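Local coordinates for molybdenum ABC transporter, periplasmic molybdenum-binding protein (Vibrio cholerae, PDB 4RXL) that binds tungstate and probably also molybdate as the periplasmic solute-binding component of a ModABC-type ABC transporter, at residues N16-L21 with T35-S40; A20-Y25 with A209-Y214; V87-T92 with L155-V160; V118-A123 with L147-N152; A130-Q135 with S191-R196. All blocks are in the same frame, centred on the assembly; numbering follows the deposited sequence.

Contact 1. Residues N16-L21 with T35-S40; sequences NAVNAL and TVYGGS. With WO4 (tungstate(VI)ion), chain B.
Helix 16-21 runs almost antiparallel to strand 35-38, at 169°, with the two short axes 10.3 Å apart, and the tyrosine side chain spans much of the distance. Tyr37 does most of the reaching. Its CG lies anti to the carbonyl carbon, chi1 -60°, and the ring extends toward the helix until its hydroxyl meets Asn19. Tyr37 OH donates to Asn19 OD1 at 2.7 Å, coming from well above the plane of that carbonyl, and amide and ring stand 76° apart. Asn19 swings its amide back toward the strand although its CB does not point there. Val18 lies at the ring edge: its CB is 4.1 Å from Tyr37 CE1, and its CG1, anti to the backbone N, is 3.4 Å from Tyr37 OH. The same CG1 slides past Thr35, coming 4.1 Å from its CG2. The phenol oxygen therefore sits between a methyl group and its one acceptor on this helix. Beyond the strand, Gly39 takes the N-cap position and Ser40 opens the next helix. There Ser40 N, at 2.6 Å, and Ser40 OG, at a very short 2.4 Å, both donate to tungstate O3, and the helix N-terminus would probably favour the anion. Ser13 also binds the ion. Strand 6-11, helix 15-28 and strand 33-38 form a right-handed beta-alpha-beta crossover, with the oxyanion site beyond the C-terminal ends of its strands, as in ModA-type binding proteins.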
# COMPACT_ATOMS: atom_id res chain seq x y z
N ASN A 16 -4.40 -5.44 7.27
CA ASN A 16 -4.73 -6.77 7.71
C ASN A 16 -3.54 -7.53 8.23
O ASN A 16 -3.64 -8.17 9.26
CB ASN A 16 -5.47 -7.57 6.65
CG ASN A 16 -6.73 -6.87 6.24
OD1 ASN A 16 -6.70 -5.95 5.44
ND2 ASN A 16 -7.84 -7.28 6.80
N ALA A 17 -2.41 -7.41 7.57
CA ALA A 17 -1.20 -8.10 7.96
C ALA A 17 -0.71 -7.60 9.31
O ALA A 17 -0.32 -8.42 10.13
CB ALA A 17 -0.11 -7.92 6.90
N VAL A 18 -0.75 -6.28 9.53
CA VAL A 18 -0.30 -5.76 10.83
C VAL A 18 -1.30 -6.19 11.91
O VAL A 18 -0.91 -6.54 13.03
CB VAL A 18 -0.07 -4.26 10.83
CG1 VAL A 18 0.26 -3.73 12.24
CG2 VAL A 18 1.08 -3.96 9.88
N ASN A 19 -2.58 -6.21 11.60
CA ASN A 19 -3.52 -6.69 12.60
C ASN A 19 -3.20 -8.15 13.01
O ASN A 19 -3.19 -8.50 14.18
CB ASN A 19 -4.96 -6.58 12.09
CG ASN A 19 -5.49 -5.14 12.08
OD1 ASN A 19 -4.94 -4.23 12.72
ND2 ASN A 19 -6.55 -4.95 11.35
N ALA A 20 -2.91 -9.00 12.02
CA ALA A 20 -2.50 -10.36 12.26
C ALA A 20 -1.19 -10.47 13.04
O ALA A 20 -1.06 -11.31 13.91
CB ALA A 20 -2.40 -11.11 10.94
N LEU A 21 -0.23 -9.62 12.70
CA LEU A 21 1.06 -9.58 13.40
C LEU A 21 0.95 -9.15 14.85
O LEU A 21 1.56 -9.77 15.73
CB LEU A 21 2.06 -8.72 12.66
CG LEU A 21 2.51 -9.21 11.27
CD1 LEU A 21 3.09 -8.09 10.44
CD2 LEU A 21 3.53 -10.34 11.40
N THR A 35 -2.56 0.97 16.70
CA THR A 35 -2.32 1.09 15.26
C THR A 35 -3.13 2.20 14.62
O THR A 35 -4.28 2.42 14.96
CB THR A 35 -2.65 -0.21 14.51
OG1 THR A 35 -4.00 -0.59 14.79
CG2 THR A 35 -1.73 -1.35 14.93
N VAL A 36 -2.48 2.92 13.72
CA VAL A 36 -3.08 3.99 12.94
C VAL A 36 -2.73 3.69 11.49
O VAL A 36 -1.55 3.62 11.14
CB VAL A 36 -2.47 5.35 13.31
CG1 VAL A 36 -2.92 6.47 12.34
CG2 VAL A 36 -2.78 5.67 14.76
N TYR A 37 -3.75 3.53 10.64
CA TYR A 37 -3.60 3.18 9.23
C TYR A 37 -4.03 4.36 8.37
O TYR A 37 -4.94 5.11 8.73
CB TYR A 37 -4.40 1.93 8.88
CG TYR A 37 -4.02 0.69 9.63
CD1 TYR A 37 -2.79 0.10 9.44
CD2 TYR A 37 -4.90 0.10 10.54
CE1 TYR A 37 -2.42 -1.02 10.16
CE2 TYR A 37 -4.53 -1.05 11.28
CZ TYR A 37 -3.29 -1.62 11.06
OH TYR A 37 -2.91 -2.72 11.79
N GLY A 38 -3.37 4.53 7.25
CA GLY A 38 -3.71 5.62 6.34
C GLY A 38 -2.72 5.66 5.21
O GLY A 38 -1.82 4.79 5.07
N GLY A 39 -2.87 6.62 4.33
CA GLY A 39 -1.94 6.73 3.20
C GLY A 39 -0.57 7.08 3.78
O GLY A 39 -0.46 7.86 4.75
N SER A 40 0.47 6.51 3.19
CA SER A 40 1.82 6.59 3.74
C SER A 40 2.27 8.05 3.83
O SER A 40 2.97 8.45 4.78
CB SER A 40 2.83 5.79 2.93
OG SER A 40 2.44 4.43 2.81
W WO4 B . -0.90 3.07 0.67
O1 WO4 B . -2.80 3.72 0.75
O2 WO4 B . -0.07 3.01 -1.20
O3 WO4 B . 0.27 4.29 1.85
O4 WO4 B . -0.80 1.14 1.40

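Contact 2. Residues A20-Y25 with A209-Y214; sequences ALVADY and AEWVAY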
# COMPACT_ATOMS: atom_id res chain seq x y z
N ALA A 20 -2.91 -9.00 12.02
CA ALA A 20 -2.50 -10.36 12.26
C ALA A 20 -1.19 -10.47 13.04
O ALA A 20 -1.06 -11.31 13.91
CB ALA A 20 -2.40 -11.11 10.94
N LEU A 21 -0.23 -9.62 12.70
CA LEU A 21 1.06 -9.58 13.40
C LEU A 21 0.95 -9.15 14.85
O LEU A 21 1.56 -9.77 15.73
CB LEU A 21 2.06 -8.72 12.66
CG LEU A 21 2.51 -9.21 11.27
CD1 LEU A 21 3.09 -8.09 10.44
CD2 LEU A 21 3.53 -10.34 11.40
N VAL A 22 0.14 -8.11 15.10
CA VAL A 22 -0.19 -7.67 16.47
C VAL A 22 -0.83 -8.79 17.28
O VAL A 22 -0.46 -9.01 18.42
CB VAL A 22 -1.12 -6.45 16.44
CG1 VAL A 22 -1.70 -6.15 17.81
CG2 VAL A 22 -0.37 -5.22 15.94
N ALA A 23 -1.77 -9.50 16.67
CA ALA A 23 -2.46 -10.59 17.32
C ALA A 23 -1.50 -11.71 17.72
O ALA A 23 -1.57 -12.22 18.83
CB ALA A 23 -3.55 -11.12 16.41
N ASP A 24 -0.61 -12.10 16.81
CA ASP A 24 0.35 -13.17 17.03
C ASP A 24 1.32 -12.78 18.16
O ASP A 24 1.48 -13.49 19.12
CB ASP A 24 1.12 -13.45 15.73
CG ASP A 24 2.09 -14.64 15.84
OD1 ASP A 24 1.64 -15.75 16.16
OD2 ASP A 24 3.30 -14.46 15.57
N TYR A 25 1.95 -11.63 18.00
CA TYR A 25 2.84 -11.07 19.00
C TYR A 25 2.19 -10.88 20.37
O TYR A 25 2.83 -11.12 21.39
CB TYR A 25 3.37 -9.71 18.52
CG TYR A 25 4.56 -9.18 19.29
CD1 TYR A 25 5.80 -9.77 19.17
CD2 TYR A 25 4.44 -8.05 20.11
CE1 TYR A 25 6.89 -9.29 19.86
CE2 TYR A 25 5.53 -7.55 20.78
CZ TYR A 25 6.76 -8.18 20.67
OH TYR A 25 7.86 -7.71 21.33
N ALA A 209 12.38 -1.84 19.73
CA ALA A 209 13.40 -2.76 19.21
C ALA A 209 12.95 -4.24 19.17
O ALA A 209 13.24 -4.97 18.20
CB ALA A 209 14.70 -2.63 20.01
N GLU A 210 12.25 -4.68 20.22
CA GLU A 210 11.72 -6.05 20.28
C GLU A 210 10.61 -6.27 19.23
O GLU A 210 10.53 -7.33 18.63
CB GLU A 210 11.21 -6.38 21.67
CG GLU A 210 12.33 -6.41 22.71
CD GLU A 210 11.83 -6.57 24.13
OE1 GLU A 210 12.60 -6.21 25.06
OE2 GLU A 210 10.70 -7.06 24.33
N TRP A 211 9.77 -5.27 19.02
CA TRP A 211 8.78 -5.36 17.93
C TRP A 211 9.44 -5.53 16.57
O TRP A 211 9.03 -6.37 15.76
CB TRP A 211 7.88 -4.12 17.89
CG TRP A 211 6.47 -4.44 18.17
CD1 TRP A 211 5.80 -4.30 19.36
CD2 TRP A 211 5.54 -5.01 17.25
NE1 TRP A 211 4.50 -4.74 19.23
CE2 TRP A 211 4.32 -5.18 17.94
CE3 TRP A 211 5.62 -5.38 15.92
CZ2 TRP A 211 3.20 -5.71 17.32
CZ3 TRP A 211 4.50 -5.91 15.31
CH2 TRP A 211 3.32 -6.07 16.00
N VAL A 212 10.45 -4.71 16.32
CA VAL A 212 11.19 -4.73 15.06
C VAL A 212 11.83 -6.11 14.85
O VAL A 212 11.75 -6.69 13.75
CB VAL A 212 12.21 -3.57 15.03
CG1 VAL A 212 13.22 -3.73 13.90
CG2 VAL A 212 11.47 -2.24 14.91
N ALA A 213 12.44 -6.66 15.91
CA ALA A 213 13.05 -7.99 15.85
C ALA A 213 12.02 -9.05 15.46
O ALA A 213 12.30 -9.91 14.62
CB ALA A 213 13.71 -8.35 17.19
N TYR A 214 10.81 -8.96 16.03
CA TYR A 214 9.74 -9.88 15.68
C TYR A 214 9.30 -9.68 14.22
O TYR A 214 9.14 -10.68 13.49
CB TYR A 214 8.54 -9.75 16.65
CG TYR A 214 7.29 -10.43 16.13
CD1 TYR A 214 7.14 -11.82 16.21
CD2 TYR A 214 6.30 -9.70 15.50
CE1 TYR A 214 6.00 -12.44 15.70
CE2 TYR A 214 5.17 -10.31 15.00
CZ TYR A 214 5.03 -11.66 15.10
OH TYR A 214 3.90 -12.24 14.57
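Tyr25 is the centre of this contact, its ring slotted between Trp211 and Tyr214. Against the five-membered ring of Trp211 its plane is tilted by 46°, and Tyr25 CE2 comes within 3.4 Å of Trp211 NE1, over the indole face. Towards Tyr214 the tilt is 44°; here Tyr25 CD1 lies 3.4 Å from Tyr214 CG, above that ring and displaced toward its rim. Tyr25 CB adds a CH-pi contact to the same face, 4.2 Å from the ring centroid. Both tyrosines have CG anti to the backbone N, and the two side chains pass each other in opposite directions and interleave. At the far end of its ring Tyr214 OH donates a short 2.5 Å hydrogen bond to Asp24 OD2, which accepts with its anti lone pair; the bond ties the phenol end to the helix. Asp24 is placed for this by its own CG anti to the backbone N. Around the core, Val22 CG2 packs 3.8 Å from Trp211 CH2, and Leu21 CD2 lies 4.0 Å from Tyr214 CE2. Further out, His29 stacks on Tyr25, Leu55 of strand 55-57 touches Trp211, and Ile223 of helix 218-226 touches both Asp24 and Tyr214. The helices cross at 109° with axes 11.7 Å apart, a wide spacing filled by an aromatic cluster that joins helices 15-28 and 206-215 of the periplasmic binding protein fold.

Contact 3. Residues V87-T92 with L155-V160; sequences VLIRPT and LALALV
Helix 153-161 packs here against strand 78-91 of the mixed sheet, an alpha/beta layer of the periplasmic binding protein fold. The short axes lie 8.4 Å apart at 40°, and the contact is buried and apolar. Along the helix, Leu157 is the first residue to touch. With CG anti to the backbone N, chi1 178°, it brings CD1 round to the strand, where it meets Ile89 CD1 at 3.7 Å, the two side chains crossing at about a right angle. Ile89 has CG1 in the crowded position between backbone N and carbonyl carbon, chi1 56°, and its chain extends to CD1. One turn later in the helix comes Val160, which points toward the strand and buries the largest area of any residue here. Its CB lies 3.8 Å from Ile89 CD1, so the Ile89 methyl touches both Leu157 and Val160, from directions roughly perpendicular to each other. Around the pair, Val170 of strand 168-171 touches Ile89, and Val181 of strand 181-186 touches Val160. Arg90 turns its side chain away from the helix, and its NH1 donates to Thr92 O at 2.9 Å, so the guanidinium curls back with its edge toward the strand end. At that end the helix comes close to the backbone itself: Val160 CG1, anti to its own backbone N, is 3.4 Å from Arg90 C, and Pro91 CB lies 3.3 Å from Val160 O.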
# COMPACT_ATOMS: atom_id res chain seq x y z
N VAL A 87 -1.99 -4.26 -9.32
CA VAL A 87 -3.01 -4.88 -10.15
C VAL A 87 -4.14 -3.93 -10.53
O VAL A 87 -4.38 -2.90 -9.90
CB VAL A 87 -3.60 -6.13 -9.47
CG1 VAL A 87 -2.49 -7.16 -9.25
CG2 VAL A 87 -4.28 -5.80 -8.16
N LEU A 88 -4.78 -4.32 -11.62
CA LEU A 88 -5.97 -3.68 -12.11
C LEU A 88 -7.12 -4.58 -11.70
O LEU A 88 -7.15 -5.78 -12.02
CB LEU A 88 -5.90 -3.56 -13.62
CG LEU A 88 -7.07 -2.84 -14.32
CD1 LEU A 88 -7.15 -1.38 -13.88
CD2 LEU A 88 -6.86 -2.96 -15.80
N ILE A 89 -8.08 -3.99 -11.01
CA ILE A 89 -9.27 -4.70 -10.54
C ILE A 89 -10.57 -4.13 -11.09
O ILE A 89 -10.64 -2.99 -11.52
CB ILE A 89 -9.35 -4.74 -8.99
CG1 ILE A 89 -9.30 -3.35 -8.36
CG2 ILE A 89 -8.20 -5.53 -8.39
CD1 ILE A 89 -9.84 -3.32 -6.96
N ARG A 90 -11.60 -4.98 -11.04
CA ARG A 90 -12.97 -4.65 -11.42
C ARG A 90 -13.88 -5.20 -10.32
O ARG A 90 -13.46 -6.10 -9.58
CB ARG A 90 -13.33 -5.35 -12.75
CG ARG A 90 -13.35 -6.87 -12.67
CD ARG A 90 -13.85 -7.49 -13.96
NE ARG A 90 -13.84 -8.96 -13.95
CZ ARG A 90 -14.79 -9.74 -13.44
NH1 ARG A 90 -15.87 -9.22 -12.86
NH2 ARG A 90 -14.67 -11.06 -13.52
N PRO A 91 -15.13 -4.69 -10.20
CA PRO A 91 -16.08 -5.32 -9.29
C PRO A 91 -16.44 -6.69 -9.84
O PRO A 91 -16.60 -6.82 -11.06
CB PRO A 91 -17.30 -4.40 -9.31
CG PRO A 91 -16.91 -3.19 -10.09
CD PRO A 91 -15.69 -3.53 -10.90
N THR A 92 -16.55 -7.68 -8.97
CA THR A 92 -16.76 -9.06 -9.39
C THR A 92 -18.06 -9.19 -10.17
O THR A 92 -18.14 -9.95 -11.14
CB THR A 92 -16.77 -10.03 -8.20
OG1 THR A 92 -15.49 -10.01 -7.55
CG2 THR A 92 -17.05 -11.46 -8.65
N LEU A 155 -9.39 2.91 0.30
CA LEU A 155 -10.55 3.68 -0.11
C LEU A 155 -10.77 3.54 -1.61
O LEU A 155 -11.89 3.58 -2.07
CB LEU A 155 -10.40 5.14 0.30
CG LEU A 155 -10.47 5.39 1.82
CD1 LEU A 155 -9.99 6.80 2.15
CD2 LEU A 155 -11.86 5.16 2.42
N ALA A 156 -9.67 3.40 -2.36
CA ALA A 156 -9.76 3.08 -3.78
C ALA A 156 -10.40 1.70 -3.97
O ALA A 156 -11.32 1.53 -4.78
CB ALA A 156 -8.38 3.12 -4.43
N LEU A 157 -9.88 0.70 -3.27
CA LEU A 157 -10.50 -0.62 -3.27
C LEU A 157 -12.01 -0.57 -3.00
O LEU A 157 -12.79 -1.18 -3.74
CB LEU A 157 -9.82 -1.51 -2.22
CG LEU A 157 -10.37 -2.93 -2.03
CD1 LEU A 157 -10.14 -3.76 -3.27
CD2 LEU A 157 -9.70 -3.56 -0.83
N ALA A 158 -12.44 0.20 -1.99
CA ALA A 158 -13.86 0.24 -1.63
C ALA A 158 -14.75 0.80 -2.74
O ALA A 158 -15.90 0.41 -2.85
CB ALA A 158 -14.06 1.05 -0.37
N LEU A 159 -14.23 1.73 -3.54
CA LEU A 159 -15.00 2.28 -4.68
C LEU A 159 -15.33 1.19 -5.70
O LEU A 159 -16.41 1.16 -6.29
CB LEU A 159 -14.23 3.40 -5.39
CG LEU A 159 -14.15 4.76 -4.71
CD1 LEU A 159 -13.25 5.69 -5.51
CD2 LEU A 159 -15.55 5.35 -4.50
N VAL A 160 -14.36 0.31 -5.90
CA VAL A 160 -14.50 -0.81 -6.81
C VAL A 160 -15.46 -1.84 -6.20
O VAL A 160 -16.34 -2.33 -6.90
CB VAL A 160 -13.14 -1.43 -7.20
CG1 VAL A 160 -13.32 -2.45 -8.32
CG2 VAL A 160 -12.18 -0.32 -7.64

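Contact 4. Residues V118-A123 with L147-N152; sequences VAQVDA and LAQTNN. With WO4 (tungstate(VI)ion), chain B.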
# COMPACT_ATOMS: atom_id res chain seq x y z
N VAL A 118 -8.16 5.24 -7.96
CA VAL A 118 -6.75 5.20 -7.60
C VAL A 118 -6.54 6.01 -6.34
O VAL A 118 -7.37 6.89 -6.03
CB VAL A 118 -5.83 5.78 -8.69
CG1 VAL A 118 -5.95 4.99 -9.99
CG2 VAL A 118 -6.12 7.27 -8.92
N ALA A 119 -5.46 5.72 -5.61
CA ALA A 119 -5.06 6.60 -4.50
C ALA A 119 -4.42 7.88 -5.08
O ALA A 119 -4.02 7.89 -6.24
CB ALA A 119 -4.14 5.93 -3.52
N GLN A 120 -4.41 8.95 -4.29
CA GLN A 120 -3.93 10.26 -4.75
C GLN A 120 -2.56 10.08 -5.42
O GLN A 120 -1.62 9.63 -4.80
CB GLN A 120 -3.84 11.26 -3.58
CG GLN A 120 -4.03 12.73 -3.98
CD GLN A 120 -2.85 13.30 -4.74
OE1 GLN A 120 -1.70 13.17 -4.29
NE2 GLN A 120 -3.11 13.93 -5.89
N VAL A 121 -2.47 10.48 -6.68
CA VAL A 121 -1.35 10.10 -7.54
C VAL A 121 -0.05 10.85 -7.30
O VAL A 121 1.01 10.42 -7.78
CB VAL A 121 -1.71 10.19 -9.04
CG1 VAL A 121 -2.87 9.29 -9.40
CG2 VAL A 121 -2.02 11.63 -9.45
N ASP A 122 -0.11 11.96 -6.59
CA ASP A 122 1.06 12.77 -6.37
C ASP A 122 1.80 12.36 -5.12
O ASP A 122 3.02 12.53 -5.06
CB ASP A 122 0.71 14.26 -6.31
CG ASP A 122 0.19 14.78 -7.65
OD1 ASP A 122 0.86 14.53 -8.68
OD2 ASP A 122 -0.88 15.43 -7.67
N ALA A 123 1.11 11.79 -4.13
CA ALA A 123 1.75 11.51 -2.84
C ALA A 123 1.52 10.12 -2.24
O ALA A 123 2.38 9.62 -1.53
CB ALA A 123 1.35 12.57 -1.83
N LEU A 147 -9.86 10.08 -13.29
CA LEU A 147 -9.55 9.42 -12.02
C LEU A 147 -10.54 9.79 -10.92
O LEU A 147 -11.01 10.92 -10.85
CB LEU A 147 -8.15 9.83 -11.54
CG LEU A 147 -7.01 9.73 -12.54
CD1 LEU A 147 -5.75 10.35 -11.95
CD2 LEU A 147 -6.77 8.28 -12.94
N ALA A 148 -10.82 8.82 -10.05
CA ALA A 148 -11.42 9.08 -8.75
C ALA A 148 -10.32 8.84 -7.73
O ALA A 148 -9.98 7.69 -7.43
CB ALA A 148 -12.62 8.18 -8.51
N GLN A 149 -9.72 9.92 -7.24
CA GLN A 149 -8.54 9.80 -6.39
C GLN A 149 -8.97 9.78 -4.93
O GLN A 149 -9.78 10.59 -4.50
CB GLN A 149 -7.55 10.95 -6.61
CG GLN A 149 -7.01 11.03 -8.02
CD GLN A 149 -5.90 12.07 -8.17
OE1 GLN A 149 -4.84 11.98 -7.53
NE2 GLN A 149 -6.14 13.07 -9.02
N THR A 150 -8.42 8.82 -4.19
CA THR A 150 -8.77 8.61 -2.79
C THR A 150 -7.57 8.83 -1.88
O THR A 150 -6.41 8.83 -2.33
CB THR A 150 -9.28 7.17 -2.60
OG1 THR A 150 -8.21 6.26 -2.88
CG2 THR A 150 -10.45 6.90 -3.49
N ASN A 151 -7.83 9.02 -0.58
CA ASN A 151 -6.74 9.28 0.37
C ASN A 151 -5.82 8.09 0.68
O ASN A 151 -4.72 8.26 1.23
CB ASN A 151 -7.29 9.78 1.71
CG ASN A 151 -7.96 11.11 1.60
OD1 ASN A 151 -8.00 11.71 0.54
ND2 ASN A 151 -8.52 11.58 2.70
N ASN A 152 -6.27 6.87 0.37
CA ASN A 152 -5.44 5.69 0.53
C ASN A 152 -5.95 4.57 -0.35
O ASN A 152 -7.05 4.68 -0.91
CB ASN A 152 -5.32 5.27 2.01
CG ASN A 152 -6.61 4.76 2.59
OD1 ASN A 152 -7.17 3.76 2.10
ND2 ASN A 152 -7.05 5.36 3.66
W WO4 B . -0.90 3.07 0.67
O1 WO4 B . -2.80 3.72 0.75
O2 WO4 B . -0.07 3.01 -1.20
O3 WO4 B . 0.27 4.29 1.85
O4 WO4 B . -0.80 1.14 1.40
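Backbone hydrogen bonds set the frame: residues 118-119 and 149-150 pair as a small parallel sheet of the binding-protein fold, Val118 with Gln149 and Ala119 with Thr150. Val118 N donates to Ala148 O, nearly straight at 173°, and Val118 O receives Thr150 N at 2.9 Å, in its carbonyl plane. Past the end of the first strand Gln120 N continues the pairing to Thr150 O at 2.8 Å. Extended beyond CG, the Gln149 side chain offers OE1 to Val121 N at 2.9 Å, in the carbonyl plane and at 168°, so it closes over the turn that follows the strand. That turn is also tied internally: Gln120 OE1 accepts from Asp122 N, while Gln120 NE2 donates to Asp122 OD2 at 3.2 Å. Thr150 OG1, in the crowded position, donates to Asn152 O at 2.8 Å and steadies the other chain as it leaves its strand. Apolar contacts are fewer. Val118 CG2 lies alongside Gln149 CG, both side chains pointing the same way, and Val121 CG1 meets Leu147 CD1 tip to tip at 4.0 Å. In the tungstate pocket the CB methylene of Asn152, the N-cap residue, makes a van der Waals approach to tungstate O1 at 3.2 Å, its OD1 being engaged with Leu155 N. Helix 153-161 packs on Thr150 and Ala148, Trp140 of helix 140-143 touches Val121 and Leu147, and Ala123 meets helix 40-49.

Contact 5. Residues A130-Q135 with S191-R196; sequences AKQALQ and SHQPIR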
# COMPACT_ATOMS: atom_id res chain seq x y z
N ALA A 130 0.58 3.68 -9.54
CA ALA A 130 -0.43 3.73 -10.62
C ALA A 130 -0.10 4.69 -11.74
O ALA A 130 -0.16 4.34 -12.94
CB ALA A 130 -1.80 4.05 -10.04
N LYS A 131 0.29 5.90 -11.37
CA LYS A 131 0.64 6.90 -12.37
C LYS A 131 1.82 6.44 -13.20
O LYS A 131 1.79 6.56 -14.43
CB LYS A 131 0.94 8.22 -11.70
CG LYS A 131 1.22 9.32 -12.71
CD LYS A 131 1.45 10.66 -12.04
CE LYS A 131 1.99 11.64 -13.04
NZ LYS A 131 2.12 12.99 -12.45
N GLN A 132 2.85 5.90 -12.54
CA GLN A 132 4.01 5.32 -13.26
C GLN A 132 3.58 4.28 -14.28
O GLN A 132 4.01 4.32 -15.44
CB GLN A 132 5.01 4.71 -12.28
CG GLN A 132 5.78 5.70 -11.41
CD GLN A 132 6.60 5.06 -10.28
OE1 GLN A 132 6.61 3.85 -10.08
NE2 GLN A 132 7.27 5.89 -9.51
N ALA A 133 2.74 3.34 -13.85
CA ALA A 133 2.28 2.26 -14.73
C ALA A 133 1.46 2.77 -15.91
O ALA A 133 1.61 2.26 -17.02
CB ALA A 133 1.49 1.23 -13.94
N LEU A 134 0.61 3.77 -15.69
CA LEU A 134 -0.17 4.34 -16.78
C LEU A 134 0.68 5.16 -17.73
O LEU A 134 0.46 5.12 -18.95
CB LEU A 134 -1.30 5.19 -16.22
CG LEU A 134 -2.35 4.40 -15.45
CD1 LEU A 134 -3.32 5.35 -14.76
CD2 LEU A 134 -3.09 3.42 -16.34
N GLN A 135 1.66 5.89 -17.20
CA GLN A 135 2.67 6.55 -18.03
C GLN A 135 3.42 5.52 -18.90
O GLN A 135 3.58 5.71 -20.10
CB GLN A 135 3.66 7.34 -17.17
CG GLN A 135 3.12 8.66 -16.63
CD GLN A 135 4.05 9.33 -15.65
OE1 GLN A 135 4.78 8.68 -14.90
NE2 GLN A 135 4.04 10.66 -15.64
N SER A 191 6.88 -1.54 -15.37
CA SER A 191 5.93 -0.41 -15.46
C SER A 191 5.95 0.59 -14.31
O SER A 191 5.39 1.68 -14.43
CB SER A 191 4.52 -0.95 -15.66
OG SER A 191 4.01 -1.43 -14.47
N HIS A 192 6.57 0.23 -13.20
CA HIS A 192 6.65 1.12 -12.03
C HIS A 192 7.86 0.74 -11.19
O HIS A 192 8.45 -0.32 -11.39
CB HIS A 192 5.35 1.06 -11.19
CG HIS A 192 4.99 -0.33 -10.74
ND1 HIS A 192 5.59 -0.93 -9.65
CD2 HIS A 192 4.17 -1.26 -11.27
CE1 HIS A 192 5.12 -2.15 -9.50
NE2 HIS A 192 4.24 -2.37 -10.46
N GLN A 193 8.21 1.59 -10.24
CA GLN A 193 9.26 1.27 -9.31
C GLN A 193 8.86 0.07 -8.47
O GLN A 193 7.72 -0.08 -8.09
CB GLN A 193 9.54 2.46 -8.41
CG GLN A 193 10.41 3.53 -9.05
CD GLN A 193 11.84 3.07 -9.29
OE1 GLN A 193 12.27 2.87 -10.42
NE2 GLN A 193 12.57 2.86 -8.22
N PRO A 194 9.81 -0.79 -8.17
CA PRO A 194 9.52 -1.93 -7.30
C PRO A 194 8.86 -1.50 -5.99
O PRO A 194 9.33 -0.58 -5.32
CB PRO A 194 10.89 -2.56 -7.07
CG PRO A 194 11.73 -2.13 -8.22
CD PRO A 194 11.21 -0.78 -8.64
N ILE A 195 7.75 -2.13 -5.65
CA ILE A 195 7.00 -1.81 -4.44
C ILE A 195 7.63 -2.47 -3.23
O ILE A 195 7.76 -3.69 -3.18
CB ILE A 195 5.56 -2.26 -4.56
CG1 ILE A 195 4.93 -1.59 -5.78
CG2 ILE A 195 4.78 -1.95 -3.28
CD1 ILE A 195 3.71 -2.32 -6.30
N ARG A 196 8.09 -1.64 -2.29
CA ARG A 196 8.84 -2.10 -1.14
C ARG A 196 8.33 -1.32 0.07
O ARG A 196 8.04 -0.12 -0.04
CB ARG A 196 10.32 -1.84 -1.30
CG ARG A 196 10.94 -2.51 -2.51
CD ARG A 196 11.12 -4.01 -2.31
NE ARG A 196 11.75 -4.64 -3.47
CZ ARG A 196 11.11 -5.09 -4.56
NH1 ARG A 196 11.82 -5.63 -5.54
NH2 ARG A 196 9.76 -5.00 -4.70
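The Gln132 amide and the His192 ring lie almost coplanar, 16° apart, although the side chains themselves cross at about a right angle. Gln132 leaves the helix with CG anti to the carbonyl carbon and runs extended toward the loop, bringing OE1 to within 3.3 Å of His192 CB. There it accepts the one hydrogen bond between the segments: Gln193 N to Gln132 OE1 at 2.8 Å, nearly straight at 168°, with the donor above the carbonyl plane. The Gln193 amide stands steeply to that of Gln132, and its chain bends at chi2 so that its end leads off, although Gln193 CB stays 3.6 Å from Gln132 OE1. His192 keeps CG in the crowded position, chi1 56°, which puts ND1 beside the carbonyl of the next residue, Gln193; ND1 donates to Gln193 O at 2.8 Å, in the ring plane, and so fixes the ring rotation. Closer to the helix, Ser191 lies against Ala133. Ser191 O takes a CA-H...O contact from Ala133 CA at 3.2 Å, while Ser191 OG packs 3.7 Å from Ala133 CB and is itself hydrogen-bonded to Ser188 O. This joins helix 125-137 to the loop that leads into strand 195-201. Leu86 of strand 78-91 touches His192, Phe187 touches Ala133, and on the helix flank turned from this loop Trp140 of helix 140-143 packs on Leu134.

In the fold
Contacts 1 and 2 share helix 15-28 and touch, their centres 12 Å apart, whereas contacts 3, 4 and 5 form a second group with centres 13 to 17 Å from one another. Contact 2 lies about 30 Å from all three of these and spans the widest stretch of chain. Contact 1 closes before contacts 3, 4 and 5 open; contact 5 crosses both 3 and 4 along the sequence, and contact 4 falls between the two segments of contact 3. Contacts 1, 3 and 5 reach the mixed sheet. Tungstate bridges contacts 1 and 4, where Gly39 meets Asn152, so the two groups come together at the anion site.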